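Local coordinates for protein diaminobutyrate-pyruvate transaminase and L-2,4-diaminobutyrate decarboxylase (Vibrio parahaemolyticus, PDB 2QMA) that probably acts as a pyridoxal-phosphate-dependent enzyme with transaminase and decarboxylase activities, this chain being its C-terminal decarboxylase domain, at residues A117-D130 with T371-T383. Sequence-based numbering, arbitrary orientation. Where two conformers were deposited one is given.
Sequences AAEAMIAALNQSMD and TTKRFDALKVFMT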
ATOM      1  N   ALA A 117      -4.834 -14.134 -10.405  1.00 15.13           N
ATOM      2  CA  ALA A 117      -3.674 -14.906 -10.889  1.00 14.81           C
ATOM      3  C   ALA A 117      -2.431 -14.047 -10.701  1.00 14.86           C
ATOM      4  O   ALA A 117      -1.422 -14.542 -10.218  1.00 14.56           O
ATOM      5  CB  ALA A 117      -3.827 -15.282 -12.361  1.00 14.49           C
ATOM      6  N   ALA A 118      -2.500 -12.767 -11.087  1.00 15.11           N
ATOM      7  CA  ALA A 118      -1.353 -11.850 -10.944  1.00 14.25           C
ATOM      8  C   ALA A 118      -0.836 -11.802  -9.491  1.00 15.12           C
ATOM      9  O   ALA A 118       0.378 -11.784  -9.261  1.00 14.61           O
ATOM     10  CB  ALA A 118      -1.708 -10.427 -11.461  1.00 13.89           C
ATOM     11  N   GLU A 119      -1.740 -11.805  -8.511  1.00 14.56           N
ATOM     12  CA  GLU A 119      -1.312 -11.732  -7.120  1.00 14.52           C
ATOM     13  C   GLU A 119      -0.450 -12.917  -6.737  1.00 14.53           C
ATOM     14  O   GLU A 119       0.459 -12.768  -5.931  1.00 15.04           O
ATOM     15  CB  GLU A 119      -2.510 -11.714  -6.166  1.00 14.97           C
ATOM     16  CG  GLU A 119      -3.318 -10.414  -6.229  1.00 17.23           C
ATOM     17  CD  GLU A 119      -2.701  -9.263  -5.446  1.00 18.60           C
ATOM     18  OE1 GLU A 119      -1.481  -9.278  -5.236  1.00 20.04           O
ATOM     19  OE2 GLU A 119      -3.434  -8.326  -5.068  1.00 16.75           O
ATOM     20  N   ALA A 120      -0.770 -14.091  -7.286  1.00 14.14           N
ATOM     21  CA  ALA A 120       0.027 -15.316  -7.048  1.00 15.02           C
ATOM     22  C   ALA A 120       1.479 -15.147  -7.479  1.00 15.69           C
ATOM     23  O   ALA A 120       2.407 -15.536  -6.738  1.00 15.37           O
ATOM     24  CB  ALA A 120      -0.633 -16.566  -7.722  1.00 14.41           C
HETATM   25  N   MSE A 121       1.671 -14.538  -8.649  1.00 15.13           N
HETATM   26  CA  MSE A 121       3.010 -14.247  -9.158  0.60 15.41           C
HETATM   27  C   MSE A 121       3.690 -13.103  -8.388  1.00 15.07           C
HETATM   28  O   MSE A 121       4.869 -13.183  -8.080  1.00 15.48           O
HETATM   29  CB  MSE A 121       2.968 -13.973 -10.662  0.60 15.16           C
HETATM   30  CG  MSE A 121       2.464 -15.171 -11.456  0.60 15.32           C
HETATM   31 SE   MSE A 121       2.149 -14.777 -13.334  0.42 16.15          SE
HETATM   32  CE  MSE A 121       4.017 -14.575 -13.866  0.60 15.77           C
ATOM     33  N   ILE A 122       2.930 -12.056  -8.055  1.00 13.70           N
ATOM     34  CA  ILE A 122       3.487 -10.963  -7.260  1.00 13.03           C
ATOM     35  C   ILE A 122       4.043 -11.541  -5.946  1.00 13.12           C
ATOM     36  O   ILE A 122       5.146 -11.224  -5.534  1.00 12.15           O
ATOM     37  CB  ILE A 122       2.392  -9.855  -6.927  1.00 13.62           C
ATOM     38  CG1 ILE A 122       1.856  -9.201  -8.237  1.00 13.43           C
ATOM     39  CG2 ILE A 122       2.960  -8.786  -5.974  1.00 13.53           C
ATOM     40  CD1 ILE A 122       0.571  -8.367  -8.134  1.00 12.01           C
ATOM     41  N   ALA A 123       3.244 -12.355  -5.276  1.00 12.27           N
ATOM     42  CA  ALA A 123       3.591 -12.863  -3.941  1.00 14.32           C
ATOM     43  C   ALA A 123       4.856 -13.766  -3.993  1.00 14.17           C
ATOM     44  O   ALA A 123       5.727 -13.715  -3.118  1.00 15.37           O
ATOM     45  CB  ALA A 123       2.367 -13.627  -3.380  1.00 12.42           C
ATOM     46  N   ALA A 124       4.968 -14.540  -5.061  1.00 13.92           N
ATOM     47  CA  ALA A 124       6.047 -15.512  -5.219  1.00 14.19           C
ATOM     48  C   ALA A 124       7.345 -14.819  -5.585  1.00 14.20           C
ATOM     49  O   ALA A 124       8.407 -15.203  -5.118  1.00 13.93           O
ATOM     50  CB  ALA A 124       5.679 -16.572  -6.244  1.00 14.33           C
ATOM     51  N   LEU A 125       7.255 -13.773  -6.387  1.00 14.69           N
ATOM     52  CA  LEU A 125       8.455 -13.011  -6.757  1.00 15.00           C
ATOM     53  C   LEU A 125       8.861 -11.998  -5.688  1.00 15.93           C
ATOM     54  O   LEU A 125      10.041 -11.680  -5.549  1.00 16.94           O
ATOM     55  CB  LEU A 125       8.241 -12.279  -8.079  1.00 14.33           C
ATOM     56  CG  LEU A 125       8.082 -13.189  -9.319  1.00 13.84           C
ATOM     57  CD1 LEU A 125       7.641 -12.339 -10.560  1.00 13.09           C
ATOM     58  CD2 LEU A 125       9.330 -14.046  -9.574  1.00 13.16           C
ATOM     59  N   ASN A 126       7.873 -11.442  -4.989  1.00 15.64           N
ATOM     60  CA  ASN A 126       8.116 -10.431  -3.966  1.00 15.89           C
ATOM     61  C   ASN A 126       9.098  -9.338  -4.402  1.00 14.92           C
ATOM     62  O   ASN A 126      10.031  -9.014  -3.683  1.00 14.19           O
ATOM     63  CB  ASN A 126       8.534 -11.067  -2.632  1.00 16.48           C
ATOM     64  CG  ASN A 126       8.391 -10.099  -1.467  1.00 18.86           C
ATOM     65  OD1 ASN A 126       7.392  -9.371  -1.375  1.00 19.31           O
ATOM     66  ND2 ASN A 126       9.403 -10.061  -0.586  1.00 18.71           N
ATOM     67  N   GLN A 127       8.877  -8.786  -5.590  1.00 13.97           N
ATOM     68  CA  GLN A 127       9.667  -7.643  -6.080  1.00 13.94           C
ATOM     69  C   GLN A 127       9.325  -6.400  -5.278  1.00 13.73           C
ATOM     70  O   GLN A 127       8.188  -6.226  -4.849  1.00 14.26           O
ATOM     71  CB  GLN A 127       9.434  -7.387  -7.574  1.00 13.28           C
ATOM     72  CG  GLN A 127       9.643  -8.627  -8.526  1.00 11.33           C
ATOM     73  CD  GLN A 127      11.080  -9.083  -8.595  1.00 11.21           C
ATOM     74  OE1 GLN A 127      11.838  -8.656  -9.453  1.00 13.63           O
ATOM     75  NE2 GLN A 127      11.470  -9.977  -7.670  1.00 13.60           N
ATOM     76  N   SER A 128      10.345  -5.582  -5.052  1.00 15.06           N
ATOM     77  CA  SER A 128      10.208  -4.283  -4.440  1.00 16.23           C
ATOM     78  C   SER A 128      10.460  -3.169  -5.461  1.00 15.79           C
ATOM     79  O   SER A 128      11.565  -3.038  -5.995  1.00 14.66           O
ATOM     80  CB  SER A 128      11.178  -4.204  -3.243  1.00 17.77           C
ATOM     81  OG  SER A 128      10.922  -3.001  -2.527  1.00 21.12           O
HETATM   82  N   MSE A 129       9.429  -2.347  -5.704  1.00 15.11           N
HETATM   83  CA  MSE A 129       9.412  -1.409  -6.824  1.00 16.81           C
HETATM   84  C   MSE A 129      10.324  -0.213  -6.665  1.00 17.19           C
HETATM   85  O   MSE A 129      10.407   0.588  -7.566  1.00 18.66           O
HETATM   86  CB  MSE A 129       7.989  -0.894  -7.083  1.00 15.59           C
HETATM   87  CG  MSE A 129       6.954  -2.062  -7.287  1.00 14.98           C
HETATM   88 SE   MSE A 129       7.495  -3.268  -8.770  0.70 18.24          SE
HETATM   89  CE  MSE A 129       7.538  -1.868 -10.028  1.00 13.61           C
ATOM     90  N   ASP A 130      11.017  -0.095  -5.540  1.00 18.81           N
ATOM     91  CA  ASP A 130      11.791   1.124  -5.341  1.00 20.02           C
ATOM     92  C   ASP A 130      13.095   1.169  -6.138  1.00 19.67           C
ATOM     93  O   ASP A 130      13.674   2.263  -6.330  1.00 20.09           O
ATOM     94  CB  ASP A 130      12.024   1.450  -3.867  1.00 22.17           C
ATOM     95  CG  ASP A 130      12.336   0.239  -3.032  1.00 27.71           C
ATOM     96  OD1 ASP A 130      11.665  -0.813  -3.199  1.00 34.37           O
ATOM     97  OD2 ASP A 130      13.208   0.361  -2.146  1.00 32.58           O
ATOM     98  N   THR A 371       8.479   3.718  -0.310  1.00 27.27           N
ATOM     99  CA  THR A 371       9.757   3.116  -0.654  1.00 26.65           C
ATOM    100  C   THR A 371       9.381   1.708  -1.086  1.00 26.09           C
ATOM    101  O   THR A 371       8.734   1.528  -2.110  1.00 26.17           O
ATOM    102  CB  THR A 371      10.731   3.163   0.541  1.00 26.69           C
ATOM    103  OG1 THR A 371      10.715   4.497   1.067  1.00 25.45           O
ATOM    104  CG2 THR A 371      12.190   2.800   0.108  1.00 26.75           C
ATOM    105  N   THR A 372       9.763   0.719  -0.297  1.00 25.51           N
ATOM    106  CA  THR A 372       9.243  -0.630  -0.460  1.00 24.35           C
ATOM    107  C   THR A 372       7.810  -0.582  -1.015  1.00 23.27           C
ATOM    108  O   THR A 372       6.847  -0.260  -0.307  1.00 23.93           O
ATOM    109  CB  THR A 372       9.358  -1.398   0.876  1.00 24.96           C
ATOM    110  OG1 THR A 372       8.903  -0.572   1.960  1.00 26.75           O
ATOM    111  CG2 THR A 372      10.798  -1.693   1.153  1.00 23.63           C
ATOM    112  N   LYS A 373       7.653  -0.832  -2.308  1.00 20.65           N
ATOM    113  CA  LYS A 373       6.289  -0.914  -2.826  1.00 18.67           C
ATOM    114  C   LYS A 373       6.097  -2.153  -3.709  1.00 16.60           C
ATOM    115  O   LYS A 373       7.064  -2.675  -4.293  1.00 15.15           O
ATOM    116  CB  LYS A 373       5.670   0.412  -3.302  1.00 17.70           C
ATOM    117  CG  LYS A 373       5.842   0.875  -4.790  1.00 19.38           C
ATOM    118  CD  LYS A 373       4.695   1.753  -5.209  1.00 21.31           C
ATOM    119  CE  LYS A 373       4.323   1.545  -6.726  1.00 25.06           C
ATOM    120  NZ  LYS A 373       5.269   2.172  -7.706  1.00 21.83           N
ATOM    121  N   ARG A 374       4.868  -2.656  -3.698  1.00 15.48           N
ATOM    122  CA  ARG A 374       4.590  -3.940  -4.313  1.00 14.25           C
ATOM    123  C   ARG A 374       4.243  -3.797  -5.798  1.00 12.90           C
ATOM    124  O   ARG A 374       3.899  -2.714  -6.299  1.00 13.10           O
ATOM    125  CB  ARG A 374       3.589  -4.812  -3.507  1.00 14.20           C
ATOM    126  CG  ARG A 374       2.173  -4.640  -3.814  1.00 14.76           C
ATOM    127  CD  ARG A 374       1.207  -5.146  -2.745  1.00 14.61           C
ATOM    128  NE  ARG A 374       1.227  -6.601  -2.521  1.00 13.95           N
ATOM    129  CZ  ARG A 374       0.550  -7.501  -3.250  1.00 14.05           C
ATOM    130  NH1 ARG A 374       0.640  -8.808  -2.947  1.00 11.61           N
ATOM    131  NH2 ARG A 374      -0.223  -7.117  -4.259  1.00 15.02           N
ATOM    132  N   PHE A 375       4.395  -4.919  -6.492  1.00 11.74           N
ATOM    133  CA  PHE A 375       4.273  -4.989  -7.948  1.00 11.67           C
ATOM    134  C   PHE A 375       2.781  -5.062  -8.368  1.00 12.13           C
ATOM    135  O   PHE A 375       2.366  -5.961  -9.112  1.00 11.47           O
ATOM    136  CB  PHE A 375       5.121  -6.218  -8.408  1.00 10.80           C
ATOM    137  CG  PHE A 375       5.233  -6.401  -9.928  1.00 11.58           C
ATOM    138  CD1 PHE A 375       4.867  -5.397 -10.829  1.00 12.46           C
ATOM    139  CD2 PHE A 375       5.758  -7.593 -10.431  1.00 13.80           C
ATOM    140  CE1 PHE A 375       4.991  -5.589 -12.220  1.00 10.25           C
ATOM    141  CE2 PHE A 375       5.887  -7.793 -11.827  1.00 12.18           C
ATOM    142  CZ  PHE A 375       5.501  -6.780 -12.709  1.00  9.36           C
ATOM    143  N   ASP A 376       1.975  -4.112  -7.910  1.00 11.38           N
ATOM    144  CA  ASP A 376       0.563  -4.109  -8.286  1.00 12.72           C
ATOM    145  C   ASP A 376       0.270  -3.935  -9.818  1.00 12.21           C
ATOM    146  O   ASP A 376      -0.799  -4.328 -10.329  1.00 12.50           O
ATOM    147  CB  ASP A 376      -0.200  -3.031  -7.487  1.00 13.87           C
ATOM    148  CG  ASP A 376      -0.282  -3.355  -6.012  1.00 16.07           C
ATOM    149  OD1 ASP A 376      -0.558  -4.526  -5.716  1.00 14.99           O
ATOM    150  OD2 ASP A 376      -0.047  -2.445  -5.159  1.00 16.55           O
ATOM    151  N   ALA A 377       1.203  -3.325 -10.524  1.00 11.73           N
ATOM    152  CA  ALA A 377       0.988  -2.980 -11.939  1.00 11.58           C
ATOM    153  C   ALA A 377       0.855  -4.274 -12.748  1.00 11.76           C
ATOM    154  O   ALA A 377       0.324  -4.256 -13.870  1.00 11.98           O
ATOM    155  CB  ALA A 377       2.131  -2.134 -12.455  1.00 12.02           C
ATOM    156  N   LEU A 378       1.301  -5.395 -12.167  1.00 11.70           N
ATOM    157  CA  LEU A 378       1.247  -6.698 -12.891  1.00 11.80           C
ATOM    158  C   LEU A 378      -0.207  -7.053 -13.142  1.00 13.30           C
ATOM    159  O   LEU A 378      -0.549  -7.534 -14.219  1.00 14.71           O
ATOM    160  CB  LEU A 378       2.010  -7.839 -12.181  1.00 11.53           C
ATOM    161  CG  LEU A 378       1.988  -9.224 -12.904  1.00 11.19           C
ATOM    162  CD1 LEU A 378       2.767  -9.199 -14.223  1.00 10.53           C
ATOM    163  CD2 LEU A 378       2.513 -10.410 -12.022  1.00 10.47           C
ATOM    164  N   LYS A 379      -1.072  -6.735 -12.172  1.00 13.47           N
ATOM    165  CA  LYS A 379      -2.497  -6.976 -12.280  1.00 13.59           C
ATOM    166  C   LYS A 379      -3.056  -6.330 -13.569  1.00 13.47           C
ATOM    167  O   LYS A 379      -3.709  -7.023 -14.342  1.00 12.95           O
ATOM    168  CB  LYS A 379      -3.249  -6.414 -11.074  1.00 13.69           C
ATOM    169  CG  LYS A 379      -2.799  -6.979  -9.732  1.00 14.13           C
ATOM    170  CD  LYS A 379      -3.315  -6.060  -8.605  1.00 13.03           C
ATOM    171  CE  LYS A 379      -2.641  -6.363  -7.342  1.00 16.96           C
ATOM    172  NZ  LYS A 379      -3.344  -5.720  -6.191  1.00 16.37           N
ATOM    173  N   VAL A 380      -2.797  -5.033 -13.777  1.00 12.71           N
ATOM    174  CA  VAL A 380      -3.344  -4.341 -14.944  1.00 13.42           C
ATOM    175  C   VAL A 380      -2.666  -4.898 -16.209  1.00 13.89           C
ATOM    176  O   VAL A 380      -3.321  -5.065 -17.255  1.00 15.27           O
ATOM    177  CB  VAL A 380      -3.165  -2.808 -14.869  1.00 13.34           C
ATOM    178  CG1 VAL A 380      -3.835  -2.128 -16.069  1.00 14.41           C
ATOM    179  CG2 VAL A 380      -3.707  -2.229 -13.544  1.00 14.12           C
ATOM    180  N   PHE A 381      -1.359  -5.156 -16.139  1.00 13.48           N
ATOM    181  CA  PHE A 381      -0.599  -5.645 -17.293  1.00 13.85           C
ATOM    182  C   PHE A 381      -1.224  -6.957 -17.775  1.00 14.51           C
ATOM    183  O   PHE A 381      -1.480  -7.121 -18.979  1.00 13.84           O
ATOM    184  CB  PHE A 381       0.888  -5.786 -16.916  1.00 13.13           C
ATOM    185  CG  PHE A 381       1.790  -6.296 -18.015  1.00 14.10           C
ATOM    186  CD1 PHE A 381       2.204  -5.461 -19.042  1.00 12.88           C
ATOM    187  CD2 PHE A 381       2.307  -7.588 -17.959  1.00 12.64           C
ATOM    188  CE1 PHE A 381       3.097  -5.909 -20.009  1.00 12.29           C
ATOM    189  CE2 PHE A 381       3.190  -8.038 -18.936  1.00 13.33           C
ATOM    190  CZ  PHE A 381       3.588  -7.196 -19.950  1.00 13.22           C
HETATM  191  N   MSE A 382      -1.523  -7.861 -16.839  1.00 14.48           N
HETATM  192  CA  MSE A 382      -2.159  -9.148 -17.191  1.00 16.43           C
HETATM  193  C   MSE A 382      -3.619  -8.995 -17.606  1.00 16.10           C
HETATM  194  O   MSE A 382      -4.050  -9.584 -18.611  1.00 16.74           O
HETATM  195  CB  MSE A 382      -2.016 -10.172 -16.055  1.00 15.29           C
HETATM  196  CG  MSE A 382      -0.544 -10.435 -15.745  1.00 16.59           C
HETATM  197 SE   MSE A 382      -0.166 -11.924 -14.580  0.70 19.60          SE
HETATM  198  CE  MSE A 382      -1.314 -13.256 -15.421  1.00 17.27           C
ATOM    199  N   THR A 383      -4.363  -8.180 -16.864  1.00 16.63           N
ATOM    200  CA  THR A 383      -5.771  -7.925 -17.158  1.00 16.73           C
ATOM    201  C   THR A 383      -5.999  -7.392 -18.592  1.00 16.82           C
ATOM    202  O   THR A 383      -6.930  -7.868 -19.303  1.00 16.05           O
ATOM    203  CB  THR A 383      -6.380  -6.971 -16.107  1.00 17.50           C
ATOM    204  OG1 THR A 383      -6.672  -7.699 -14.895  1.00 17.26           O
ATOM    205  CG2 THR A 383      -7.641  -6.319 -16.646  1.00 17.78           C
TER
HETATM  206  O   HOH W   1       5.698  -7.039  -5.115  1.00 20.81           O
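Within the chain, E119 meets R374 through OE1 and K379 through OE2. OE1 accepts R374 NH2 at 2.7 Å through the syn lone pair, in the guanidinium plane, with a weak second bond from NH1. OE2 meets K379 NZ at 2.8 Å, the amine standing above the carboxylate plane. The bend of E119 at chi2 (-80°) turns the acid toward both bases. D376 OD1 completes the network, 3.0 Å from R374 NH2 and weakly held by K379 NZ. R374 of the second subunit also salt-bridges E119 OE2, and E119 of that subunit R374 NH1, an extension that would probably favour the charged forms. T330 adds a bond to E119 OE2, and S332 binds K379 and D376.

Van der Waals contacts fill the rest. I122 lays CG2 over one guanidinium face of R374, 3.8 Å from NH1, and presses CD1 against the carbonyl O of F375 and the K379 chain. A118 CB sits on K379 CA, 3.6 Å away, and beside M382 SE; M121 CB packs on L378 CD2. In the loops, M129, bent at chi2 and chi3, brings SE obliquely to the F375 ring, 4.7 Å from its centroid, a Met-aromatic contact.

M129 N donates to K373 O (2.8 Å, 167°), and a water links Q127 O to the N of F375, the central residue of an inverse gamma turn.

The helix ending at L125 and the one through L378-T383 are inclined at 139° between N-to-C directions, axes approaching to 8.7 Å. Within the decarboxylase domain, probably of fold type I, this dimer-interface contact lies away from the predicted cofactor lysine; F375 rests on helix 136-152 and K373 on strand 160-164, at the edge of the large mixed sheet.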